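Local coordinates for CoA-binding domain-containing protein (Thermus thermophilus, PDB 1IUK) that probably binds coenzyme A through a compact Rossmann-like domain, although its precise cellular role is not established, at residues A[11-16]-A[71-76]; A[43-48]-A[58-63]; A[62-67]-A[87-92]; A[97-102]-A[122-127]. All blocks are in the same frame, centred on the assembly; numbering follows the deposited sequence.

Contact 1 (A[11-16]-A[71-76]); sequences SQAKTI and VDILDV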
loop_
_atom_site.group_PDB
_atom_site.type_symbol
_atom_site.label_atom_id
_atom_site.label_comp_id
_atom_site.label_asym_id
_atom_site.label_seq_id
_atom_site.Cartn_x
_atom_site.Cartn_y
_atom_site.Cartn_z
ATOM N N SER A 11 9.028 -10.786 -1.783
ATOM C CA SER A 11 8.845 -12.060 -2.481
ATOM C C SER A 11 7.893 -13.002 -1.762
ATOM O O SER A 11 7.198 -13.799 -2.392
ATOM C CB SER A 11 10.197 -12.757 -2.717
ATOM O OG SER A 11 10.857 -13.055 -1.503
ATOM N N GLN A 12 7.843 -12.893 -0.442
ATOM C CA GLN A 12 6.972 -13.747 0.340
ATOM C C GLN A 12 5.533 -13.210 0.417
ATOM O O GLN A 12 4.576 -13.981 0.543
ATOM C CB GLN A 12 7.574 -13.926 1.742
ATOM C CG GLN A 12 7.130 -15.197 2.415
ATOM C CD GLN A 12 5.831 -14.993 3.157
ATOM O OE1 GLN A 12 5.617 -13.943 3.782
ATOM N NE2 GLN A 12 4.946 -15.982 3.087
ATOM N N ALA A 13 5.383 -11.892 0.314
ATOM C CA ALA A 13 4.073 -11.235 0.373
ATOM C C ALA A 13 3.104 -11.657 -0.723
ATOM O O ALA A 13 3.510 -11.986 -1.838
ATOM C CB ALA A 13 4.259 -9.713 0.329
ATOM N N LYS A 14 1.816 -11.638 -0.396
ATOM C CA LYS A 14 0.771 -11.990 -1.338
ATOM C C LYS A 14 -0.226 -10.849 -1.526
ATOM O O LYS A 14 -0.470 -10.411 -2.648
ATOM C CB LYS A 14 -0.015 -13.217 -0.867
ATOM C CG LYS A 14 -1.407 -13.282 -1.502
ATOM C CD LYS A 14 -2.243 -14.437 -1.003
ATOM C CE LYS A 14 -3.430 -14.692 -1.924
ATOM N NZ LYS A 14 -4.568 -15.339 -1.212
ATOM N N THR A 15 -0.810 -10.383 -0.420
ATOM C CA THR A 15 -1.829 -9.334 -0.464
ATOM C C THR A 15 -1.322 -7.899 -0.289
ATOM O O THR A 15 -0.633 -7.572 0.690
ATOM C CB THR A 15 -2.913 -9.615 0.588
ATOM O OG1 THR A 15 -2.317 -9.616 1.884
ATOM C CG2 THR A 15 -3.513 -10.984 0.372
ATOM N N ILE A 16 -1.655 -7.044 -1.250
ATOM C CA ILE A 16 -1.253 -5.647 -1.176
ATOM C C ILE A 16 -2.503 -4.771 -1.237
ATOM O O ILE A 16 -3.207 -4.755 -2.245
ATOM C CB ILE A 16 -0.318 -5.250 -2.348
ATOM C CG1 ILE A 16 0.914 -6.157 -2.374
ATOM C CG2 ILE A 16 0.101 -3.780 -2.205
ATOM C CD1 ILE A 16 1.944 -5.767 -3.419
ATOM N N VAL A 71 -3.457 -8.213 5.368
ATOM C CA VAL A 71 -2.736 -7.421 4.381
ATOM C C VAL A 71 -1.248 -7.479 4.659
ATOM O O VAL A 71 -0.790 -7.114 5.743
ATOM C CB VAL A 71 -3.217 -5.960 4.424
ATOM C CG1 VAL A 71 -2.276 -5.064 3.638
ATOM C CG2 VAL A 71 -4.643 -5.884 3.887
ATOM N N ASP A 72 -0.489 -7.952 3.676
ATOM C CA ASP A 72 0.958 -8.067 3.817
ATOM C C ASP A 72 1.634 -6.733 3.611
ATOM O O ASP A 72 2.586 -6.400 4.308
ATOM C CB ASP A 72 1.505 -9.095 2.821
ATOM C CG ASP A 72 1.040 -10.510 3.135
ATOM O OD1 ASP A 72 0.489 -11.172 2.242
ATOM O OD2 ASP A 72 1.219 -10.962 4.281
ATOM N N ILE A 73 1.129 -5.965 2.648
ATOM C CA ILE A 73 1.681 -4.649 2.343
ATOM C C ILE A 73 0.564 -3.640 2.133
ATOM O O ILE A 73 -0.390 -3.909 1.397
ATOM C CB ILE A 73 2.527 -4.666 1.042
ATOM C CG1 ILE A 73 3.657 -5.695 1.172
ATOM C CG2 ILE A 73 3.079 -3.257 0.754
ATOM C CD1 ILE A 73 4.567 -5.761 -0.039
ATOM N N LEU A 74 0.668 -2.494 2.799
ATOM C CA LEU A 74 -0.318 -1.438 2.605
ATOM C C LEU A 74 0.411 -0.377 1.777
ATOM O O LEU A 74 1.286 0.326 2.286
ATOM C CB LEU A 74 -0.790 -0.837 3.941
ATOM C CG LEU A 74 -1.807 0.304 3.776
ATOM C CD1 LEU A 74 -3.113 -0.243 3.244
ATOM C CD2 LEU A 74 -2.020 1.013 5.099
ATOM N N ASP A 75 0.083 -0.308 0.484
ATOM C CA ASP A 75 0.698 0.659 -0.438
ATOM C C ASP A 75 -0.168 1.910 -0.350
ATOM O O ASP A 75 -1.310 1.913 -0.807
ATOM C CB ASP A 75 0.675 0.087 -1.857
ATOM C CG ASP A 75 1.663 0.765 -2.796
ATOM O OD1 ASP A 75 2.577 1.493 -2.344
ATOM O OD2 ASP A 75 1.513 0.545 -4.015
ATOM N N VAL A 76 0.392 2.954 0.254
ATOM C CA VAL A 76 -0.311 4.204 0.492
ATOM C C VAL A 76 -0.053 5.312 -0.518
ATOM O O VAL A 76 1.079 5.775 -0.685
ATOM C CB VAL A 76 0.031 4.746 1.916
ATOM C CG1 VAL A 76 -0.835 5.957 2.250
ATOM C CG2 VAL A 76 -0.184 3.644 2.955
#
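In the parallel sheet of this Rossmann-like CoA-binding domain, Thr-15 and Ile-16 begin strand 15-19 beside Asp-72 and Ile-73 at the entry to strand 73-76. Helix 3-12 gives way at Ala-13, and the carboxylate of Asp-72 grips the backbone that follows. Lys-14 N lies 3.0 Å from Asp-72 OD1 and approaches from above the carboxylate plane, 44° out of it. Thr-15 N reaches the same oxygen, Asp-72 OD1, at 3.1 Å on its anti lone pair, so one oxygen holds two successive N-H groups. The grip is returned by the threonine: Asp-72 N donates to Thr-15 OG1 at 3.1 Å and, weakly, to Thr-15 O. With chi1 at 61°, OG1 stands between its own backbone N and carbonyl carbon; the hydroxyl is also bonded to Pro-70 O. Pairing of the two strands starts with Ile-73 N to Thr-15 O, 3.1 Å. Beyond it the Ile-16 and Ile-73 side chains lie side by side, pointing the same way, with Leu-36 of helix 28-38 against Ile-16. Ala-13 CB extends this apolar row, 4.0 Å from Ile-73 CD1, and at the far end Ile-16 CG2 rests 3.9 Å from Asp-75 CB.

Contact 2 (A[43-48]-A[58-63]); sequences VLPVNP and EEAVAS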
loop_
_atom_site.group_PDB
_atom_site.type_symbol
_atom_site.label_atom_id
_atom_site.label_comp_id
_atom_site.label_asym_id
_atom_site.label_seq_id
_atom_site.Cartn_x
_atom_site.Cartn_y
_atom_site.Cartn_z
ATOM N N VAL A 43 -4.043 -7.591 -5.264
ATOM C CA VAL A 43 -4.179 -6.182 -4.925
ATOM C C VAL A 43 -5.622 -5.894 -4.539
ATOM O O VAL A 43 -6.567 -6.229 -5.265
ATOM C CB VAL A 43 -3.742 -5.276 -6.104
ATOM C CG1 VAL A 43 -2.302 -5.568 -6.474
ATOM C CG2 VAL A 43 -4.634 -5.509 -7.299
ATOM N N LEU A 44 -5.776 -5.283 -3.366
ATOM C CA LEU A 44 -7.083 -4.948 -2.823
ATOM C C LEU A 44 -7.240 -3.438 -2.806
ATOM O O LEU A 44 -6.617 -2.748 -1.996
ATOM C CB LEU A 44 -7.204 -5.512 -1.408
ATOM C CG LEU A 44 -6.866 -6.999 -1.286
ATOM C CD1 LEU A 44 -6.851 -7.414 0.184
ATOM C CD2 LEU A 44 -7.880 -7.811 -2.082
ATOM N N PRO A 45 -8.064 -2.899 -3.721
ATOM C CA PRO A 45 -8.273 -1.447 -3.782
ATOM C C PRO A 45 -9.129 -0.871 -2.640
ATOM O O PRO A 45 -10.207 -1.385 -2.334
ATOM C CB PRO A 45 -8.929 -1.249 -5.150
ATOM C CG PRO A 45 -9.730 -2.522 -5.346
ATOM C CD PRO A 45 -8.839 -3.609 -4.761
ATOM N N VAL A 46 -8.632 0.192 -2.016
ATOM C CA VAL A 46 -9.371 0.856 -0.943
ATOM C C VAL A 46 -9.425 2.361 -1.230
ATOM O O VAL A 46 -8.403 3.030 -1.291
ATOM C CB VAL A 46 -8.717 0.628 0.451
ATOM C CG1 VAL A 46 -9.585 1.265 1.541
ATOM C CG2 VAL A 46 -8.566 -0.861 0.733
ATOM N N ASN A 47 -10.630 2.879 -1.419
ATOM C CA ASN A 47 -10.828 4.299 -1.690
ATOM C C ASN A 47 -12.317 4.564 -1.672
ATOM O O ASN A 47 -13.060 4.062 -2.514
ATOM C CB ASN A 47 -10.260 4.695 -3.059
ATOM C CG ASN A 47 -10.083 6.199 -3.203
ATOM O OD1 ASN A 47 -10.709 6.979 -2.484
ATOM N ND2 ASN A 47 -9.231 6.611 -4.135
ATOM N N PRO A 48 -12.776 5.367 -0.709
ATOM C CA PRO A 48 -14.204 5.667 -0.629
ATOM C C PRO A 48 -14.680 6.330 -1.918
ATOM O O PRO A 48 -15.840 6.178 -2.305
ATOM C CB PRO A 48 -14.311 6.600 0.575
ATOM C CG PRO A 48 -12.943 7.123 0.795
ATOM C CD PRO A 48 -12.002 6.053 0.338
ATOM N N GLU A 58 -10.890 -6.462 -8.470
ATOM C CA GLU A 58 -11.550 -6.522 -7.170
ATOM C C GLU A 58 -12.451 -5.312 -6.939
ATOM O O GLU A 58 -12.213 -4.234 -7.489
ATOM C CB GLU A 58 -10.498 -6.582 -6.060
ATOM C CG GLU A 58 -9.688 -7.863 -6.037
ATOM C CD GLU A 58 -10.544 -9.103 -5.782
ATOM O OE1 GLU A 58 -11.775 -8.977 -5.610
ATOM O OE2 GLU A 58 -9.983 -10.214 -5.756
ATOM N N GLU A 59 -13.485 -5.487 -6.124
ATOM C CA GLU A 59 -14.375 -4.374 -5.817
ATOM C C GLU A 59 -13.697 -3.497 -4.771
ATOM O O GLU A 59 -13.239 -3.990 -3.740
ATOM C CB GLU A 59 -15.710 -4.885 -5.273
ATOM C CG GLU A 59 -16.719 -3.791 -4.939
ATOM C CD GLU A 59 -18.149 -4.315 -4.851
ATOM O OE1 GLU A 59 -18.706 -4.713 -5.904
ATOM O OE2 GLU A 59 -18.714 -4.327 -3.733
ATOM N N ALA A 60 -13.617 -2.199 -5.047
ATOM C CA ALA A 60 -12.994 -1.266 -4.115
ATOM C C ALA A 60 -13.891 -1.104 -2.897
ATOM O O ALA A 60 -15.115 -1.102 -3.012
ATOM C CB ALA A 60 -12.771 0.098 -4.790
ATOM N N VAL A 61 -13.277 -0.982 -1.729
ATOM C CA VAL A 61 -14.027 -0.796 -0.489
ATOM C C VAL A 61 -13.687 0.599 0.054
ATOM O O VAL A 61 -12.653 1.169 -0.287
ATOM C CB VAL A 61 -13.688 -1.907 0.562
ATOM C CG1 VAL A 61 -14.138 -3.266 0.044
ATOM C CG2 VAL A 61 -12.201 -1.932 0.865
ATOM N N ALA A 62 -14.551 1.151 0.901
ATOM C CA ALA A 62 -14.315 2.485 1.427
ATOM C C ALA A 62 -13.300 2.571 2.556
ATOM O O ALA A 62 -12.587 3.569 2.662
ATOM C CB ALA A 62 -15.629 3.108 1.866
ATOM N N SER A 63 -13.221 1.531 3.391
ATOM C CA SER A 63 -12.306 1.534 4.530
ATOM C C SER A 63 -11.453 0.291 4.634
ATOM O O SER A 63 -11.872 -0.796 4.248
ATOM C CB SER A 63 -13.093 1.676 5.830
ATOM O OG SER A 63 -12.473 0.953 6.886
HETATM O O HOH W 1 -10.902 -4.196 -2.194
#
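The puckered pyrrolidine rings of Pro-45 and Pro-48 are the ring groups here, each met atom by atom by the segment 58-63. On Pro-45, CD touches Glu-58 CB at 3.6 Å, CG lies near Glu-58 O and Ala-60 CA, and CB comes up to Ala-60 CB. On Pro-48, CB packs against Ala-62 CB at 3.9 Å, while CD leans on the Ala-62 carbonyl oxygen. Between the rings the backbones form a single bridge at Val-46 and Val-61. Val-61 N donates to Pro-45 O at 3.2 Å, tilted 24° from the carbonyl plane, and Asn-47 N donates to Val-61 O at 2.9 Å. A water gives one hydrogen to Pro-45 O (2.9 Å from the water oxygen) and the other to Glu-59 O, so Pro-45 O accepts twice. The valines cross obliquely, Val-46 CG2 meeting Val-61 CG2 at 3.8 Å; Val-46 CG1, anti to the backbone N (chi1 -176°), reaches Ser-63 C at 3.7 Å. Glu-58 lays CG by Val-43 O and sends its carboxylate to a salt bridge with Arg-42. The 58-63 run thus flanks strand 42-46, outermost in the sheet, whose other edge pairs with strand 15-19 and whose Val-43 packs on helix 28-38.

Contact 3 (A[62-67]-A[87-92]); sequences ASLLDL and LPEVLA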
loop_
_atom_site.group_PDB
_atom_site.type_symbol
_atom_site.label_atom_id
_atom_site.label_comp_id
_atom_site.label_asym_id
_atom_site.label_seq_id
_atom_site.Cartn_x
_atom_site.Cartn_y
_atom_site.Cartn_z
ATOM N N ALA A 62 -14.551 1.151 0.901
ATOM C CA ALA A 62 -14.315 2.485 1.427
ATOM C C ALA A 62 -13.300 2.571 2.556
ATOM O O ALA A 62 -12.587 3.569 2.662
ATOM C CB ALA A 62 -15.629 3.108 1.866
ATOM N N SER A 63 -13.221 1.531 3.391
ATOM C CA SER A 63 -12.306 1.534 4.530
ATOM C C SER A 63 -11.453 0.291 4.634
ATOM O O SER A 63 -11.872 -0.796 4.248
ATOM C CB SER A 63 -13.093 1.676 5.830
ATOM O OG SER A 63 -12.473 0.953 6.886
ATOM N N LEU A 64 -10.263 0.456 5.195
ATOM C CA LEU A 64 -9.342 -0.653 5.369
ATOM C C LEU A 64 -9.991 -1.762 6.179
ATOM O O LEU A 64 -9.733 -2.936 5.950
ATOM C CB LEU A 64 -8.069 -0.179 6.070
ATOM C CG LEU A 64 -7.093 0.680 5.262
ATOM C CD1 LEU A 64 -5.942 1.106 6.156
ATOM C CD2 LEU A 64 -6.579 -0.109 4.047
ATOM N N LEU A 65 -10.844 -1.385 7.121
ATOM C CA LEU A 65 -11.513 -2.360 7.973
ATOM C C LEU A 65 -12.557 -3.169 7.221
ATOM O O LEU A 65 -13.095 -4.136 7.751
ATOM C CB LEU A 65 -12.160 -1.657 9.169
ATOM C CG LEU A 65 -11.250 -0.838 10.097
ATOM C CD1 LEU A 65 -9.980 -1.608 10.397
ATOM C CD2 LEU A 65 -10.928 0.499 9.440
ATOM N N ASP A 66 -12.850 -2.778 5.983
ATOM C CA ASP A 66 -13.819 -3.515 5.177
ATOM C C ASP A 66 -13.139 -4.712 4.502
ATOM O O ASP A 66 -13.808 -5.610 4.003
ATOM C CB ASP A 66 -14.421 -2.620 4.094
ATOM C CG ASP A 66 -15.479 -1.666 4.623
ATOM O OD1 ASP A 66 -15.537 -0.530 4.103
ATOM O OD2 ASP A 66 -16.251 -2.047 5.538
ATOM N N LEU A 67 -11.809 -4.717 4.481
ATOM C CA LEU A 67 -11.068 -5.807 3.857
ATOM C C LEU A 67 -11.362 -7.072 4.637
ATOM O O LEU A 67 -11.430 -7.056 5.870
ATOM C CB LEU A 67 -9.562 -5.510 3.857
ATOM C CG LEU A 67 -9.124 -4.403 2.883
ATOM C CD1 LEU A 67 -7.611 -4.176 2.926
ATOM C CD2 LEU A 67 -9.567 -4.798 1.493
ATOM N N LEU A 87 -4.832 6.969 10.388
ATOM C CA LEU A 87 -4.079 6.247 11.408
ATOM C C LEU A 87 -4.867 5.203 12.179
ATOM O O LEU A 87 -4.398 4.080 12.355
ATOM C CB LEU A 87 -3.418 7.217 12.389
ATOM C CG LEU A 87 -1.909 7.038 12.619
ATOM C CD1 LEU A 87 -1.494 7.771 13.881
ATOM C CD2 LEU A 87 -1.544 5.567 12.716
ATOM N N PRO A 88 -6.058 5.558 12.680
ATOM C CA PRO A 88 -6.861 4.584 13.431
ATOM C C PRO A 88 -7.160 3.297 12.661
ATOM O O PRO A 88 -6.992 2.198 13.194
ATOM C CB PRO A 88 -8.136 5.350 13.771
ATOM C CG PRO A 88 -7.744 6.781 13.712
ATOM C CD PRO A 88 -6.698 6.885 12.642
ATOM N N GLU A 89 -7.617 3.430 11.415
ATOM C CA GLU A 89 -7.922 2.245 10.610
ATOM C C GLU A 89 -6.643 1.497 10.194
ATOM O O GLU A 89 -6.660 0.279 10.001
ATOM C CB GLU A 89 -8.748 2.635 9.380
ATOM C CG GLU A 89 -8.023 3.501 8.374
ATOM C CD GLU A 89 -8.691 3.499 7.000
ATOM O OE1 GLU A 89 -9.679 2.756 6.803
ATOM O OE2 GLU A 89 -8.227 4.242 6.111
ATOM N N VAL A 90 -5.540 2.227 10.064
ATOM C CA VAL A 90 -4.263 1.614 9.696
ATOM C C VAL A 90 -3.787 0.749 10.865
ATOM O O VAL A 90 -3.491 -0.435 10.702
ATOM C CB VAL A 90 -3.186 2.697 9.363
ATOM C CG1 VAL A 90 -1.796 2.074 9.312
ATOM C CG2 VAL A 90 -3.506 3.354 8.013
ATOM N N LEU A 91 -3.735 1.341 12.053
ATOM C CA LEU A 91 -3.308 0.608 13.239
ATOM C C LEU A 91 -4.220 -0.579 13.525
ATOM O O LEU A 91 -3.760 -1.615 13.990
ATOM C CB LEU A 91 -3.262 1.554 14.435
ATOM C CG LEU A 91 -2.154 2.613 14.342
ATOM C CD1 LEU A 91 -2.357 3.648 15.433
ATOM C CD2 LEU A 91 -0.781 1.960 14.470
ATOM N N ALA A 92 -5.509 -0.441 13.226
ATOM C CA ALA A 92 -6.471 -1.518 13.456
ATOM C C ALA A 92 -6.265 -2.697 12.509
ATOM O O ALA A 92 -6.359 -3.860 12.908
ATOM C CB ALA A 92 -7.879 -0.989 13.303
HETATM O O HOH W 2 -10.140 4.388 3.305
#
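Leu-64, the first residue of a short 3-10 turn, faces Glu-89 in the first turn of helix 87-93, their CA atoms 6.2 Å apart. The link is polar at the backbone: Leu-64 N donates to Glu-89 OE1 at 2.9 Å, arriving from above the carboxylate plane and 39° out of it. Glu-89 CG stands between its backbone N and carbonyl carbon (chi1 66°), and the chain runs out extended from there, crossing the Leu-64 side chain at about a right angle. Its carboxyl carbon, Glu-89 CD, rests 3.7 Å from Leu-64 CG. The other oxygen, OE2, is bonded to His-86 ND1 and weakly to a water that also donates to Ala-62 O. An alanine in place of Glu-89 would probably leave the N-H of Leu-64 and His-86 ND1 without their carboxylate partner and open a gap beside Leu-64 CG. An apolar contact is made to the same helix, Leu-64 CD1 lying 3.8 Å from Val-90 CG2. On the loop side, Ser-63 OG accepts from Leu-65 N at 2.9 Å and Asp-66 OD1 accepts from Ser-63 N, which fixes the turn. This is an ST turn leading into a 3-10 turn, tied by a glutamate to a helix of the Rossmann-like fold, with Leu-64 also packing on Leu-19 and Val-46 of the sheet.

Contact 4 (A[97-102]-A[122-127]); sequences LVWLQS and ADRCLM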
loop_
_atom_site.group_PDB
_atom_site.type_symbol
_atom_site.label_atom_id
_atom_site.label_comp_id
_atom_site.label_asym_id
_atom_site.label_seq_id
_atom_site.Cartn_x
_atom_site.Cartn_y
_atom_site.Cartn_z
ATOM N N LEU A 97 3.415 -4.463 6.565
ATOM C CA LEU A 97 4.354 -3.406 6.194
ATOM C C LEU A 97 3.581 -2.238 5.584
ATOM O O LEU A 97 2.624 -2.464 4.836
ATOM C CB LEU A 97 5.347 -3.957 5.167
ATOM C CG LEU A 97 6.328 -3.005 4.476
ATOM C CD1 LEU A 97 7.332 -2.482 5.476
ATOM C CD2 LEU A 97 7.057 -3.754 3.373
ATOM N N VAL A 98 3.971 -1.005 5.918
ATOM C CA VAL A 98 3.319 0.178 5.357
ATOM C C VAL A 98 4.299 0.845 4.405
ATOM O O VAL A 98 5.433 1.155 4.764
ATOM C CB VAL A 98 2.879 1.183 6.448
ATOM C CG1 VAL A 98 2.458 2.509 5.812
ATOM C CG2 VAL A 98 1.714 0.592 7.220
ATOM N N TRP A 99 3.838 1.051 3.178
ATOM C CA TRP A 99 4.657 1.637 2.120
ATOM C C TRP A 99 4.092 2.983 1.681
ATOM O O TRP A 99 3.039 3.029 1.042
ATOM C CB TRP A 99 4.669 0.675 0.918
ATOM C CG TRP A 99 5.666 1.005 -0.162
ATOM C CD1 TRP A 99 5.596 2.033 -1.068
ATOM C CD2 TRP A 99 6.900 0.324 -0.421
ATOM N NE1 TRP A 99 6.713 2.035 -1.867
ATOM C CE2 TRP A 99 7.531 0.998 -1.492
ATOM C CE3 TRP A 99 7.538 -0.790 0.150
ATOM C CZ2 TRP A 99 8.773 0.594 -2.005
ATOM C CZ3 TRP A 99 8.776 -1.192 -0.360
ATOM C CH2 TRP A 99 9.378 -0.498 -1.427
ATOM N N LEU A 100 4.773 4.070 2.024
ATOM C CA LEU A 100 4.301 5.388 1.611
ATOM C C LEU A 100 4.884 5.684 0.232
ATOM O O LEU A 100 6.110 5.709 0.057
ATOM C CB LEU A 100 4.754 6.458 2.602
ATOM C CG LEU A 100 4.310 6.240 4.053
ATOM C CD1 LEU A 100 4.732 7.458 4.885
ATOM C CD2 LEU A 100 2.789 6.004 4.118
ATOM N N GLN A 101 4.005 5.907 -0.741
ATOM C CA GLN A 101 4.443 6.178 -2.105
ATOM C C GLN A 101 5.221 7.489 -2.270
ATOM O O GLN A 101 5.342 8.279 -1.338
ATOM C CB GLN A 101 3.235 6.128 -3.037
ATOM C CG GLN A 101 2.774 4.702 -3.324
ATOM C CD GLN A 101 3.702 3.981 -4.301
ATOM O OE1 GLN A 101 4.115 4.548 -5.318
ATOM N NE2 GLN A 101 4.029 2.731 -3.998
ATOM N N SER A 102 5.767 7.698 -3.465
ATOM C CA SER A 102 6.553 8.892 -3.778
ATOM C C SER A 102 5.922 10.222 -3.359
ATOM O O SER A 102 4.730 10.457 -3.571
ATOM C CB SER A 102 6.847 8.925 -5.280
ATOM O OG SER A 102 7.589 7.779 -5.667
ATOM N N ALA A 122 9.197 4.540 3.280
ATOM C CA ALA A 122 8.581 5.799 2.864
ATOM C C ALA A 122 9.243 6.513 1.694
ATOM O O ALA A 122 10.456 6.416 1.487
ATOM C CB ALA A 122 8.493 6.754 4.070
ATOM N N ASP A 123 8.421 7.247 0.947
ATOM C CA ASP A 123 8.869 8.008 -0.215
ATOM C C ASP A 123 9.636 7.168 -1.261
ATOM O O ASP A 123 10.759 7.501 -1.658
ATOM C CB ASP A 123 9.716 9.205 0.243
ATOM C CG ASP A 123 9.633 10.382 -0.721
ATOM O OD1 ASP A 123 10.104 11.484 -0.365
ATOM O OD2 ASP A 123 9.098 10.207 -1.838
ATOM N N ARG A 124 9.014 6.075 -1.691
ATOM C CA ARG A 124 9.583 5.191 -2.706
ATOM C C ARG A 124 8.422 4.669 -3.539
ATOM O O ARG A 124 7.309 4.536 -3.042
ATOM C CB ARG A 124 10.321 4.016 -2.060
ATOM C CG ARG A 124 11.695 4.366 -1.531
ATOM C CD ARG A 124 12.637 3.174 -1.613
ATOM N NE ARG A 124 12.666 2.386 -0.378
ATOM C CZ ARG A 124 13.583 1.460 -0.087
ATOM N NH1 ARG A 124 14.567 1.188 -0.941
ATOM N NH2 ARG A 124 13.525 0.806 1.069
ATOM N N CYS A 125 8.671 4.403 -4.815
ATOM C CA CYS A 125 7.632 3.869 -5.679
ATOM C C CYS A 125 7.764 2.354 -5.622
ATOM O O CYS A 125 8.789 1.805 -6.024
ATOM C CB CYS A 125 7.815 4.353 -7.123
ATOM S SG CYS A 125 6.492 3.802 -8.228
ATOM N N LEU A 126 6.731 1.685 -5.119
ATOM C CA LEU A 126 6.756 0.235 -4.993
ATOM C C LEU A 126 7.054 -0.484 -6.323
ATOM O O LEU A 126 7.768 -1.494 -6.339
ATOM C CB LEU A 126 5.430 -0.265 -4.395
ATOM C CG LEU A 126 5.328 -1.753 -4.022
ATOM C CD1 LEU A 126 6.610 -2.230 -3.346
ATOM C CD2 LEU A 126 4.120 -1.962 -3.110
ATOM N N MET A 127 6.513 0.022 -7.431
ATOM C CA MET A 127 6.763 -0.606 -8.735
ATOM C C MET A 127 8.244 -0.533 -9.069
ATOM O O MET A 127 8.879 -1.537 -9.412
ATOM C CB MET A 127 5.986 0.098 -9.844
ATOM C CG MET A 127 6.357 -0.404 -11.251
ATOM S SD MET A 127 5.223 0.254 -12.478
ATOM C CE MET A 127 5.548 2.028 -12.251
#
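Trp-99 and Leu-126 make the apolar half of this contact, joining strand 98-100 to the start of helix 126-134, whose N-cap position is taken by Cys-125. Leu-126 CD1 sits over the six-membered ring, 3.6 Å from the Trp-99 ring centroid and only 2° off its normal, a clear CH-pi contact. Trp-99 CZ2 also meets Arg-124 CB at 3.8 Å. On the other face of the sheet, toward helix 107-115, Leu-100 CD1 lies 3.9 Å from Ala-122 CB. The hydrogen bonds centre on Arg-124. Trp-99 NE1 donates to Arg-124 O at 2.8 Å, from well above that carbonyl's plane (63° out of it), while Arg-124 N makes a weak, long bond to Leu-100 O, 3.4 Å. Gln-101 CA adds a CA-H...O contact, 3.4 Å to Arg-124 O. Gln-101 NE2 lies 3.3 Å from Leu-126 CB; that amide is bonded to Asp-75 OD1. A leucine in place of Trp-99 would probably leave Arg-124 O without its indole donor and Leu-126 CD1 without a ring face to lie on. Taken together, the bond at NE1 and the methyl on one face probably hold the indole in place and would restrain its rotation about CB-CG.

Contacts 1, 2 and 4 reach the parallel sheet, while contact 3 ties a loop to a helix beside it. Contacts 1 and 2 adjoin there, Ile-16 O lying 2.9 Å from Leu-44 N, a probable hydrogen bond, and contact 2 is nested inside the chain loop of contact 1. Contacts 1 and 4 meet where Val-76 N comes 2.8 Å from Trp-99 O, a probable hydrogen bond. Contacts 2 and 3 share Ala-62 and Ser-63; contact 3 also reaches contact 1, Leu-74 CD1 lying 3.6 Å from Leu-64 CD2. Contact 4 lies across the chain's centre from contacts 2 and 3, about 18 Å centre to centre from each. All lie in the probable CoA-binding domain without themselves locating its site.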